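Local coordinates for protein phenolic acid decarboxylase (Sedimentibacter hydroxybenzoicus, PDB 7AE5) that catalyses the reversible, non-oxidative decarboxylation of 4-hydroxybenzoate and 3,4-dihydroxybenzoate, using prenylated FMN and manganese as cofactors, at residues C[86-98]-C[321-333]. Sequence-based numbering, arbitrary orientation.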
loop_
_atom_site.group_PDB
_atom_site.type_symbol
_atom_site.label_atom_id
_atom_site.label_comp_id
_atom_site.label_asym_id
_atom_site.label_seq_id
_atom_site.Cartn_x
_atom_site.Cartn_y
_atom_site.Cartn_z
ATOM N N THR C 86 -16.053 -3.663 34.360
ATOM C CA THR C 86 -16.774 -2.931 33.325
ATOM C C THR C 86 -17.536 -3.880 32.407
ATOM O O THR C 86 -18.662 -3.582 31.990
ATOM C CB THR C 86 -15.801 -2.064 32.525
ATOM O OG1 THR C 86 -15.125 -1.166 33.415
ATOM C CG2 THR C 86 -16.544 -1.252 31.478
ATOM N N LYS C 87 -16.943 -5.034 32.093
ATOM C CA LYS C 87 -17.627 -6.021 31.263
ATOM C C LYS C 87 -18.918 -6.491 31.923
ATOM O O LYS C 87 -19.960 -6.601 31.267
ATOM C CB LYS C 87 -16.699 -7.205 30.990
ATOM C CG LYS C 87 -17.376 -8.402 30.339
ATOM C CD LYS C 87 -16.376 -9.522 30.089
ATOM C CE LYS C 87 -16.660 -10.259 28.786
ATOM N NZ LYS C 87 -16.104 -11.656 28.793
ATOM N N ASP C 88 -18.870 -6.768 33.230
ATOM C CA ASP C 88 -20.071 -7.219 33.926
ATOM C C ASP C 88 -21.105 -6.105 34.025
ATOM O O ASP C 88 -22.312 -6.367 33.965
ATOM C CB ASP C 88 -19.710 -7.748 35.313
ATOM C CG ASP C 88 -19.221 -9.183 35.278
ATOM O OD1 ASP C 88 -18.582 -9.618 36.258
ATOM O OD2 ASP C 88 -19.472 -9.877 34.270
ATOM N N GLN C 89 -20.654 -4.857 34.182
ATOM C CA GLN C 89 -21.580 -3.730 34.106
ATOM C C GLN C 89 -22.212 -3.641 32.725
ATOM O O GLN C 89 -23.385 -3.275 32.589
ATOM C CB GLN C 89 -20.861 -2.421 34.444
ATOM C CG GLN C 89 -20.309 -2.329 35.858
ATOM C CD GLN C 89 -19.892 -0.914 36.223
ATOM O OE1 GLN C 89 -20.621 0.045 35.970
ATOM N NE2 GLN C 89 -18.713 -0.778 36.820
ATOM N N PHE C 90 -21.443 -3.975 31.686
ATOM C CA PHE C 90 -21.965 -3.949 30.324
ATOM C C PHE C 90 -23.056 -4.996 30.131
ATOM O O PHE C 90 -24.067 -4.731 29.470
ATOM C CB PHE C 90 -20.813 -4.154 29.336
ATOM C CG PHE C 90 -21.249 -4.523 27.944
ATOM C CD1 PHE C 90 -21.534 -3.538 27.013
ATOM C CD2 PHE C 90 -21.332 -5.852 27.555
ATOM C CE1 PHE C 90 -21.923 -3.871 25.731
ATOM C CE2 PHE C 90 -21.722 -6.189 26.274
ATOM C CZ PHE C 90 -22.016 -5.197 25.360
ATOM N N TYR C 91 -22.871 -6.187 30.706
ATOM C CA TYR C 91 -23.867 -7.242 30.552
ATOM C C TYR C 91 -25.132 -6.935 31.340
ATOM O O TYR C 91 -26.240 -7.251 30.892
ATOM C CB TYR C 91 -23.278 -8.583 30.982
ATOM C CG TYR C 91 -22.426 -9.224 29.920
ATOM C CD1 TYR C 91 -22.867 -9.300 28.605
ATOM C CD2 TYR C 91 -21.174 -9.738 30.224
ATOM C CE1 TYR C 91 -22.090 -9.877 27.628
ATOM C CE2 TYR C 91 -20.390 -10.316 29.253
ATOM C CZ TYR C 91 -20.853 -10.383 27.959
ATOM O OH TYR C 91 -20.072 -10.961 26.994
ATOM N N GLU C 92 -24.988 -6.326 32.519
ATOM C CA GLU C 92 -26.161 -5.942 33.295
ATOM C C GLU C 92 -26.956 -4.852 32.585
ATOM O O GLU C 92 -28.191 -4.891 32.564
ATOM C CB GLU C 92 -25.736 -5.484 34.691
ATOM C CG GLU C 92 -26.888 -5.242 35.651
ATOM C CD GLU C 92 -27.705 -6.494 35.907
ATOM O OE1 GLU C 92 -27.110 -7.590 35.987
ATOM O OE2 GLU C 92 -28.942 -6.381 36.034
ATOM N N LEU C 93 -26.263 -3.873 31.998
ATOM C CA LEU C 93 -26.944 -2.853 31.204
ATOM C C LEU C 93 -27.649 -3.462 30.001
ATOM O O LEU C 93 -28.773 -3.071 29.667
ATOM C CB LEU C 93 -25.944 -1.785 30.760
ATOM C CG LEU C 93 -25.901 -0.537 31.634
ATOM C CD1 LEU C 93 -25.141 0.572 30.945
ATOM C CD2 LEU C 93 -27.338 -0.100 31.856
ATOM N N ASN C 94 -27.002 -4.421 29.335
ATOM C CA ASN C 94 -27.618 -5.056 28.176
ATOM C C ASN C 94 -28.840 -5.872 28.578
ATOM O O ASN C 94 -29.826 -5.932 27.832
ATOM C CB ASN C 94 -26.596 -5.935 27.457
ATOM C CG ASN C 94 -27.190 -6.668 26.274
ATOM O OD1 ASN C 94 -27.645 -6.051 25.313
ATOM N ND2 ASN C 94 -27.192 -7.994 26.340
ATOM N N ARG C 95 -28.796 -6.503 29.752
ATOM C CA ARG C 95 -29.931 -7.300 30.208
ATOM C C ARG C 95 -31.140 -6.421 30.513
ATOM O O ARG C 95 -32.281 -6.812 30.243
ATOM C CB ARG C 95 -29.531 -8.118 31.437
ATOM C CG ARG C 95 -30.612 -9.059 31.944
ATOM C CD ARG C 95 -30.250 -9.633 33.306
ATOM N NE ARG C 95 -30.251 -8.611 34.345
ATOM C CZ ARG C 95 -31.342 -8.146 34.939
ATOM N NH1 ARG C 95 -32.545 -8.597 34.625
ATOM N NH2 ARG C 95 -31.223 -7.204 35.870
ATOM N N ARG C 96 -30.911 -5.230 31.067
ATOM C CA ARG C 96 -31.997 -4.326 31.429
ATOM C C ARG C 96 -32.481 -3.470 30.265
ATOM O O ARG C 96 -33.527 -2.824 30.394
ATOM C CB ARG C 96 -31.555 -3.401 32.568
ATOM C CG ARG C 96 -30.975 -4.106 33.785
ATOM C CD ARG C 96 -30.860 -3.156 34.971
ATOM N NE ARG C 96 -30.132 -3.751 36.086
ATOM C CZ ARG C 96 -29.574 -3.063 37.074
ATOM N NH1 ARG C 96 -29.642 -1.742 37.120
ATOM N NH2 ARG C 96 -28.931 -3.715 38.038
ATOM N N TRP C 97 -31.760 -3.467 29.140
ATOM C CA TRP C 97 -31.949 -2.436 28.122
ATOM C C TRP C 97 -33.363 -2.432 27.552
ATOM O O TRP C 97 -33.943 -1.362 27.329
ATOM C CB TRP C 97 -30.929 -2.619 26.996
ATOM C CG TRP C 97 -30.702 -1.375 26.183
ATOM C CD1 TRP C 97 -31.254 -1.079 24.972
ATOM C CD2 TRP C 97 -29.866 -0.259 26.523
ATOM N NE1 TRP C 97 -30.815 0.145 24.534
ATOM C CE2 TRP C 97 -29.961 0.671 25.468
ATOM C CE3 TRP C 97 -29.045 0.042 27.615
ATOM C CZ2 TRP C 97 -29.270 1.880 25.472
ATOM C CZ3 TRP C 97 -28.360 1.243 27.617
ATOM C CH2 TRP C 97 -28.477 2.147 26.552
ATOM N N ASP C 98 -33.935 -3.608 27.299
ATOM C CA ASP C 98 -35.173 -3.712 26.539
ATOM C C ASP C 98 -36.391 -4.021 27.403
ATOM O O ASP C 98 -37.459 -4.319 26.859
ATOM C CB ASP C 98 -35.027 -4.774 25.446
ATOM C CG ASP C 98 -34.289 -4.255 24.224
ATOM O OD1 ASP C 98 -34.240 -3.020 24.038
ATOM O OD2 ASP C 98 -33.764 -5.080 23.446
ATOM N N MET C 321 -21.144 8.459 28.410
ATOM C CA MET C 321 -21.305 8.025 27.027
ATOM C C MET C 321 -20.667 6.669 26.759
ATOM O O MET C 321 -20.553 6.273 25.593
ATOM C CB MET C 321 -20.716 9.062 26.064
ATOM C CG MET C 321 -21.228 10.478 26.271
ATOM S SD MET C 321 -20.128 11.705 25.542
ATOM C CE MET C 321 -20.074 11.144 23.845
ATOM N N ALA C 322 -20.256 5.945 27.800
ATOM C CA ALA C 322 -19.442 4.746 27.604
ATOM C C ALA C 322 -20.292 3.545 27.198
ATOM O O ALA C 322 -20.253 3.101 26.046
ATOM C CB ALA C 322 -18.642 4.449 28.876
ATOM N N LEU C 323 -21.066 3.004 28.141
ATOM C CA LEU C 323 -21.800 1.769 27.894
ATOM C C LEU C 323 -23.138 1.995 27.204
ATOM O O LEU C 323 -23.640 1.078 26.544
ATOM C CB LEU C 323 -22.014 1.019 29.210
ATOM C CG LEU C 323 -20.740 0.559 29.921
ATOM C CD1 LEU C 323 -21.064 -0.424 31.033
ATOM C CD2 LEU C 323 -19.766 -0.058 28.927
ATOM N N ASN C 324 -23.732 3.183 27.344
ATOM C CA ASN C 324 -24.962 3.479 26.619
ATOM C C ASN C 324 -24.713 3.646 25.127
ATOM O O ASN C 324 -25.667 3.618 24.343
ATOM C CB ASN C 324 -25.630 4.733 27.185
ATOM C CG ASN C 324 -24.635 5.834 27.496
ATOM O OD1 ASN C 324 -23.468 5.570 27.788
ATOM N ND2 ASN C 324 -25.096 7.079 27.441
ATOM N N THR C 325 -23.457 3.835 24.722
ATOM C CA THR C 325 -23.106 3.760 23.309
ATOM C C THR C 325 -22.866 2.317 22.884
ATOM O O THR C 325 -23.217 1.926 21.766
ATOM C CB THR C 325 -21.862 4.609 23.031
ATOM O OG1 THR C 325 -22.104 5.966 23.424
ATOM C CG2 THR C 325 -21.495 4.569 21.551
ATOM N N SER C 326 -22.296 1.507 23.780
ATOM C CA SER C 326 -21.838 0.171 23.414
ATOM C C SER C 326 -22.978 -0.839 23.354
ATOM O O SER C 326 -22.967 -1.734 22.502
ATOM C CB SER C 326 -20.769 -0.299 24.401
ATOM O OG SER C 326 -19.824 0.724 24.656
ATOM N N VAL C 327 -23.959 -0.725 24.254
ATOM C CA VAL C 327 -25.056 -1.696 24.284
ATOM C C VAL C 327 -25.880 -1.678 22.998
ATOM O O VAL C 327 -26.173 -2.761 22.466
ATOM C CB VAL C 327 -25.912 -1.494 25.542
ATOM C CG1 VAL C 327 -27.194 -2.308 25.453
ATOM C CG2 VAL C 327 -25.124 -1.887 26.784
ATOM N N PRO C 328 -26.291 -0.521 22.455
ATOM C CA PRO C 328 -27.029 -0.561 21.180
ATOM C C PRO C 328 -26.234 -1.172 20.042
ATOM O O PRO C 328 -26.786 -1.970 19.275
ATOM C CB PRO C 328 -27.359 0.916 20.919
ATOM C CG PRO C 328 -27.343 1.542 22.262
ATOM C CD PRO C 328 -26.243 0.847 23.001
ATOM N N LEU C 329 -24.949 -0.830 19.912
ATOM C CA LEU C 329 -24.136 -1.418 18.852
ATOM C C LEU C 329 -24.009 -2.925 19.029
ATOM O O LEU C 329 -24.043 -3.680 18.050
ATOM C CB LEU C 329 -22.753 -0.766 18.818
ATOM C CG LEU C 329 -22.691 0.679 18.325
ATOM C CD1 LEU C 329 -21.305 1.263 18.549
ATOM C CD2 LEU C 329 -23.077 0.755 16.858
ATOM N N TYR C 330 -23.862 -3.381 20.276
ATOM C CA TYR C 330 -23.798 -4.815 20.538
ATOM C C TYR C 330 -25.078 -5.514 20.096
ATOM O O TYR C 330 -25.030 -6.606 19.520
ATOM C CB TYR C 330 -23.531 -5.060 22.025
ATOM C CG TYR C 330 -23.787 -6.478 22.479
ATOM C CD1 TYR C 330 -22.866 -7.487 22.228
ATOM C CD2 TYR C 330 -24.948 -6.807 23.168
ATOM C CE1 TYR C 330 -23.098 -8.786 22.645
ATOM C CE2 TYR C 330 -25.189 -8.102 23.588
ATOM C CZ TYR C 330 -24.261 -9.087 23.325
ATOM O OH TYR C 330 -24.497 -10.377 23.742
ATOM N N LYS C 331 -26.232 -4.892 20.347
ATOM C CA LYS C 331 -27.498 -5.507 19.964
ATOM C C LYS C 331 -27.665 -5.544 18.448
ATOM O O LYS C 331 -28.225 -6.504 17.907
ATOM C CB LYS C 331 -28.663 -4.764 20.615
ATOM C CG LYS C 331 -28.829 -5.040 22.101
ATOM C CD LYS C 331 -30.082 -4.372 22.641
ATOM C CE LYS C 331 -30.271 -4.647 24.123
ATOM N NZ LYS C 331 -30.254 -6.103 24.438
ATOM N N GLN C 332 -27.193 -4.509 17.747
ATOM C CA GLN C 332 -27.275 -4.514 16.289
ATOM C C GLN C 332 -26.365 -5.577 15.687
ATOM O O GLN C 332 -26.753 -6.268 14.740
ATOM C CB GLN C 332 -26.930 -3.132 15.731
ATOM C CG GLN C 332 -27.686 -1.990 16.391
ATOM C CD GLN C 332 -27.296 -0.628 15.849
ATOM O OE1 GLN C 332 -26.216 -0.455 15.290
ATOM N NE2 GLN C 332 -28.173 0.354 16.030
ATOM N N LEU C 333 -25.148 -5.722 16.221
ATOM C CA LEU C 333 -24.258 -6.777 15.743
ATOM C C LEU C 333 -24.821 -8.155 16.061
ATOM O O LEU C 333 -24.735 -9.075 15.238
ATOM C CB LEU C 333 -22.869 -6.622 16.366
ATOM C CG LEU C 333 -22.012 -5.411 15.999
ATOM C CD1 LEU C 333 -20.556 -5.682 16.348
ATOM C CD2 LEU C 333 -22.153 -5.067 14.528
#
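Phe90 and Leu323 mesh as reciprocal knobs into holes where helix 86-96, from the N-terminal part of the UbiD fold, crosses helix 323-336, in the C-terminal domain; the axes of 86-96 and 323-333 cross at -65°, 9.7 Å apart at closest approach. Leu323 inserts among Thr86, Gln89, Phe90 and Leu93; Phe90 fits among Leu323, Ser326, Val327 and Tyr330. With CG anti to the backbone N (chi1 164°), the Phe90 ring turns its edge to the face of Tyr330 in a T-shaped pair, Phe90 CZ lying 3.6 Å from Tyr330 CG. Val327 is wedged between two aromatics: CG2 touches Phe90 CE1, while Val327 CG1 makes a CH-pi contact over the five-membered ring of Trp97, 3.5 Å from Trp97 CD2. The far rim of the indole reaches Pro328, and NE1 bonds to Gly222 O. Replacing Trp97 with alanine would probably open a gap beside Val327 and Pro328 and leave Gly222 O without this donor. The Asn94 amide stands nearly perpendicular to the Tyr330 ring, Asn94 ND2 lying 3.4 Å from Tyr330 CE2. Asp98 adds a long salt bridge to Lys331, whose chain bends at its last torsion (-54°), and Lys331 NZ, above Asn94's side-chain carbonyl plane, donates a 2.8 Å hydrogen bond to Asn94 OD1.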